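Long-range contact in translocated intimin receptor Tir (Escherichia coli, PDB 2ZQK), which acts as the host-cell receptor for bacterial intimin, its central extracellular domain binding intimin while its intracellular regions set off actin pedestal formation: residues B[16-28]-B[39-51]. Sequence-based numbering, arbitrary orientation.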
loop_
_atom_site.group_PDB
_atom_site.type_symbol
_atom_site.label_atom_id
_atom_site.label_comp_id
_atom_site.label_asym_id
_atom_site.label_seq_id
_atom_site.Cartn_x
_atom_site.Cartn_y
_atom_site.Cartn_z
ATOM N N LEU B 16 13.046 20.907 19.202
ATOM C CA LEU B 16 12.213 21.531 18.181
ATOM C C LEU B 16 12.390 20.860 16.826
ATOM O O LEU B 16 11.423 20.706 16.073
ATOM C CB LEU B 16 12.526 23.018 18.076
ATOM C CG LEU B 16 12.031 23.835 19.279
ATOM C CD1 LEU B 16 12.806 25.140 19.371
ATOM C CD2 LEU B 16 10.530 24.095 19.158
ATOM N N THR B 17 13.614 20.450 16.512
ATOM C CA THR B 17 13.854 19.786 15.240
ATOM C C THR B 17 13.104 18.477 15.241
ATOM O O THR B 17 12.329 18.205 14.311
ATOM C CB THR B 17 15.336 19.495 15.008
ATOM O OG1 THR B 17 16.054 20.735 14.915
ATOM C CG2 THR B 17 15.523 18.698 13.716
ATOM N N LYS B 18 13.330 17.676 16.291
ATOM C CA LYS B 18 12.667 16.379 16.436
ATOM C C LYS B 18 11.160 16.531 16.302
ATOM O O LYS B 18 10.518 15.809 15.531
ATOM C CB LYS B 18 12.957 15.747 17.793
ATOM C CG LYS B 18 12.232 14.394 17.998
ATOM C CD LYS B 18 11.828 14.182 19.441
ATOM C CE LYS B 18 10.863 15.266 19.872
ATOM N NZ LYS B 18 10.586 15.281 21.338
ATOM N N GLU B 19 10.600 17.466 17.062
ATOM C CA GLU B 19 9.169 17.704 17.010
ATOM C C GLU B 19 8.682 18.060 15.610
ATOM O O GLU B 19 7.697 17.490 15.135
ATOM C CB GLU B 19 8.776 18.807 17.990
ATOM C CG GLU B 19 8.686 18.320 19.419
ATOM C CD GLU B 19 8.397 19.423 20.418
ATOM O OE1 GLU B 19 8.312 19.101 21.622
ATOM O OE2 GLU B 19 8.256 20.598 20.014
ATOM N N ALA B 20 9.381 18.981 14.945
ATOM C CA ALA B 20 8.999 19.427 13.600
ATOM C C ALA B 20 9.023 18.326 12.541
ATOM O O ALA B 20 8.315 18.399 11.531
ATOM C CB ALA B 20 9.890 20.585 13.172
ATOM N N PHE B 21 9.841 17.307 12.753
ATOM C CA PHE B 21 9.893 16.221 11.789
ATOM C C PHE B 21 8.648 15.376 11.929
ATOM O O PHE B 21 8.263 14.674 10.996
ATOM C CB PHE B 21 11.084 15.310 12.040
ATOM C CG PHE B 21 12.258 15.581 11.176
ATOM C CD1 PHE B 21 13.158 16.587 11.498
ATOM C CD2 PHE B 21 12.504 14.792 10.065
ATOM C CE1 PHE B 21 14.305 16.796 10.720
ATOM C CE2 PHE B 21 13.644 14.995 9.280
ATOM C CZ PHE B 21 14.545 15.998 9.610
ATOM N N GLN B 22 8.039 15.428 13.112
ATOM C CA GLN B 22 6.859 14.621 13.397
ATOM C C GLN B 22 5.653 15.070 12.615
ATOM O O GLN B 22 4.656 14.365 12.531
ATOM C CB GLN B 22 6.614 14.594 14.900
ATOM C CG GLN B 22 7.771 13.885 15.598
ATOM C CD GLN B 22 7.772 14.044 17.100
ATOM O OE1 GLN B 22 7.520 15.133 17.628
ATOM N NE2 GLN B 22 8.086 12.964 17.803
ATOM N N ASN B 23 5.776 16.246 12.018
ATOM C CA ASN B 23 4.741 16.805 11.161
ATOM C C ASN B 23 5.359 16.675 9.781
ATOM O O ASN B 23 6.179 17.500 9.371
ATOM C CB ASN B 23 4.510 18.270 11.490
ATOM C CG ASN B 23 3.527 18.912 10.556
ATOM O OD1 ASN B 23 3.092 20.042 10.784
ATOM N ND2 ASN B 23 3.167 18.199 9.489
ATOM N N PRO B 24 4.970 15.642 9.039
ATOM C CA PRO B 24 5.509 15.399 7.702
ATOM C C PRO B 24 5.375 16.568 6.718
ATOM O O PRO B 24 5.807 16.480 5.565
ATOM C CB PRO B 24 4.766 14.127 7.269
ATOM C CG PRO B 24 3.426 14.311 7.867
ATOM C CD PRO B 24 3.717 14.896 9.244
ATOM N N ASP B 25 4.794 17.670 7.172
ATOM C CA ASP B 25 4.625 18.830 6.312
ATOM C C ASP B 25 5.826 19.766 6.340
ATOM O O ASP B 25 5.975 20.587 5.443
ATOM C CB ASP B 25 3.351 19.591 6.692
ATOM C CG ASP B 25 2.085 18.920 6.158
ATOM O OD1 ASP B 25 1.841 19.001 4.935
ATOM O OD2 ASP B 25 1.341 18.304 6.953
ATOM N N ASN B 26 6.681 19.649 7.362
ATOM C CA ASN B 26 7.876 20.502 7.464
ATOM C C ASN B 26 9.059 19.775 6.836
ATOM O O ASN B 26 10.211 20.161 7.020
ATOM C CB ASN B 26 8.255 20.792 8.924
ATOM C CG ASN B 26 7.113 21.346 9.746
ATOM O OD1 ASN B 26 6.329 22.171 9.279
ATOM N ND2 ASN B 26 7.032 20.911 11.000
ATOM N N GLN B 27 8.774 18.730 6.076
ATOM C CA GLN B 27 9.838 17.931 5.503
ATOM C C GLN B 27 10.045 18.051 4.022
ATOM O O GLN B 27 9.094 17.902 3.250
ATOM C CB GLN B 27 9.585 16.467 5.833
ATOM C CG GLN B 27 10.810 15.719 6.299
ATOM C CD GLN B 27 10.464 14.342 6.790
ATOM O OE1 GLN B 27 9.517 14.163 7.569
ATOM N NE2 GLN B 27 11.231 13.353 6.348
ATOM N N LYS B 28 11.293 18.312 3.624
ATOM C CA LYS B 28 11.626 18.402 2.209
ATOM C C LYS B 28 11.485 16.965 1.765
ATOM O O LYS B 28 11.692 16.043 2.555
ATOM C CB LYS B 28 13.060 18.896 1.982
ATOM C CG LYS B 28 13.267 20.388 2.243
ATOM C CD LYS B 28 14.633 20.848 1.736
ATOM C CE LYS B 28 14.739 22.374 1.731
ATOM N NZ LYS B 28 15.767 22.882 0.772
ATOM N N PRO B 39 10.706 10.956 1.812
ATOM C CA PRO B 39 11.406 11.878 2.716
ATOM C C PRO B 39 12.910 11.964 2.468
ATOM O O PRO B 39 13.604 10.951 2.444
ATOM C CB PRO B 39 11.073 11.321 4.101
ATOM C CG PRO B 39 10.789 9.857 3.841
ATOM C CD PRO B 39 9.994 9.911 2.568
ATOM N N SER B 40 13.414 13.181 2.298
ATOM C CA SER B 40 14.837 13.395 2.030
ATOM C C SER B 40 15.703 13.405 3.285
ATOM O O SER B 40 16.899 13.113 3.225
ATOM C CB SER B 40 15.037 14.711 1.269
ATOM O OG SER B 40 14.553 15.817 2.017
ATOM N N GLY B 41 15.097 13.749 4.416
ATOM C CA GLY B 41 15.839 13.795 5.664
ATOM C C GLY B 41 16.207 15.215 6.031
ATOM O O GLY B 41 16.936 15.456 6.994
ATOM N N VAL B 42 15.684 16.161 5.258
ATOM C CA VAL B 42 15.960 17.569 5.476
ATOM C C VAL B 42 14.673 18.365 5.629
ATOM O O VAL B 42 13.714 18.145 4.897
ATOM C CB VAL B 42 16.764 18.148 4.300
ATOM C CG1 VAL B 42 17.103 19.607 4.570
ATOM C CG2 VAL B 42 18.030 17.355 4.099
ATOM N N LEU B 43 14.659 19.295 6.582
ATOM C CA LEU B 43 13.491 20.135 6.836
ATOM C C LEU B 43 13.454 21.364 5.944
ATOM O O LEU B 43 14.484 21.841 5.465
ATOM C CB LEU B 43 13.479 20.611 8.279
ATOM C CG LEU B 43 13.374 19.614 9.423
ATOM C CD1 LEU B 43 13.711 20.371 10.701
ATOM C CD2 LEU B 43 11.967 18.977 9.499
ATOM N N LYS B 44 12.250 21.884 5.752
ATOM C CA LYS B 44 12.036 23.061 4.930
ATOM C C LYS B 44 12.787 24.257 5.510
ATOM O O LYS B 44 12.640 24.569 6.694
ATOM C CB LYS B 44 10.536 23.341 4.850
ATOM C CG LYS B 44 9.768 22.248 4.112
ATOM C CD LYS B 44 8.288 22.558 4.014
ATOM C CE LYS B 44 7.608 21.632 3.019
ATOM N NZ LYS B 44 6.194 22.042 2.776
ATOM N N ASP B 45 13.583 24.929 4.677
ATOM C CA ASP B 45 14.381 26.073 5.129
ATOM C C ASP B 45 13.697 26.997 6.143
ATOM O O ASP B 45 14.345 27.452 7.097
ATOM C CB ASP B 45 14.865 26.888 3.932
ATOM C CG ASP B 45 15.654 26.048 2.938
ATOM O OD1 ASP B 45 16.023 24.901 3.279
ATOM O OD2 ASP B 45 15.911 26.534 1.815
ATOM N N ASP B 46 12.404 27.267 5.946
ATOM C CA ASP B 46 11.641 28.129 6.858
ATOM C C ASP B 46 11.706 27.610 8.280
ATOM O O ASP B 46 11.938 28.373 9.215
ATOM C CB ASP B 46 10.163 28.185 6.479
ATOM C CG ASP B 46 9.941 28.570 5.053
ATOM O OD1 ASP B 46 10.446 29.637 4.640
ATOM O OD2 ASP B 46 9.253 27.802 4.348
ATOM N N VAL B 47 11.468 26.313 8.444
ATOM C CA VAL B 47 11.502 25.714 9.766
ATOM C C VAL B 47 12.908 25.826 10.353
ATOM O O VAL B 47 13.098 26.445 11.400
ATOM C CB VAL B 47 11.084 24.239 9.725
ATOM C CG1 VAL B 47 10.993 23.699 11.143
ATOM C CG2 VAL B 47 9.742 24.094 9.005
ATOM N N VAL B 48 13.894 25.238 9.677
ATOM C CA VAL B 48 15.272 25.317 10.150
ATOM C C VAL B 48 15.563 26.726 10.671
ATOM O O VAL B 48 16.015 26.898 11.808
ATOM C CB VAL B 48 16.272 25.006 9.028
ATOM C CG1 VAL B 48 17.685 25.056 9.557
ATOM C CG2 VAL B 48 15.981 23.650 8.439
ATOM N N ALA B 49 15.292 27.731 9.839
ATOM C CA ALA B 49 15.524 29.122 10.225
ATOM C C ALA B 49 14.712 29.537 11.442
ATOM O O ALA B 49 15.252 30.123 12.381
ATOM C CB ALA B 49 15.209 30.038 9.080
ATOM N N ASN B 50 13.417 29.237 11.427
ATOM C CA ASN B 50 12.548 29.600 12.541
ATOM C C ASN B 50 12.945 28.879 13.820
ATOM O O ASN B 50 12.900 29.465 14.895
ATOM C CB ASN B 50 11.078 29.314 12.204
ATOM C CG ASN B 50 10.116 29.830 13.269
ATOM O OD1 ASN B 50 9.888 29.174 14.291
ATOM N ND2 ASN B 50 9.557 31.016 13.042
ATOM N N ILE B 51 13.336 27.614 13.715
ATOM C CA ILE B 51 13.754 26.869 14.897
ATOM C C ILE B 51 15.014 27.523 15.467
ATOM O O ILE B 51 15.104 27.809 16.670
ATOM C CB ILE B 51 14.077 25.405 14.549
ATOM C CG1 ILE B 51 12.794 24.669 14.163
ATOM C CG2 ILE B 51 14.768 24.730 15.717
ATOM C CD1 ILE B 51 13.022 23.272 13.659
#
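L43 lies against one face of the F21 ring in a mixed apolar and backbone contact, at the junction where the intimin-binding domain changes from a hairpin of two antiparallel strands to a pair of antiparallel helices. CD2 of L43 lies over that face, 3.6 Å from the ring centroid and offset toward the rim, in a CH-pi contact. With CG beside its own backbone N (chi1 -63°), L43 turns its branches back to the first helix although its CB bond leads away; CD1 rests against CG2 of T17 at 3.9 Å. At the ring edge, in its plane, sits the carbonyl oxygen of G41, the corner between the strands 37-40 and 42-43.

Farther along the helices the seam is aliphatic. L16 and I51 lie alongside each other, pointing opposite ways, with CB of L16 3.7 Å from CG2 of I51. The small side chain of A20 meets CG1 of V47, whose other methyl, CG2, lies 3.6 Å from CB of N26. ND2 of N26 donates to the in-plane lone pair of A20 O, tying the loop to the end of its helix.

At the hairpin end the backbone takes over. K28 N donates to V42 O at 2.7 Å, and the backbone N of K44, the N-cap residue of helix 45-67, donates to N26 O. Q27 and L43 form a non-hydrogen-bonded antiparallel pair between these two bonds. The long K28 chain, extended beyond CG, runs past the carbonyl oxygens of V42 and L43 to a salt bridge from NZ to D45 OD1, whose hydrogen bond is weak.

Helices 7-21 and 45-67 run antiparallel here, with strands 27-31 and 37-40 beyond them, and F21 stacks on F21 of a second subunit, where Q27 NE2 also bonds OE1 of Q27 of that subunit.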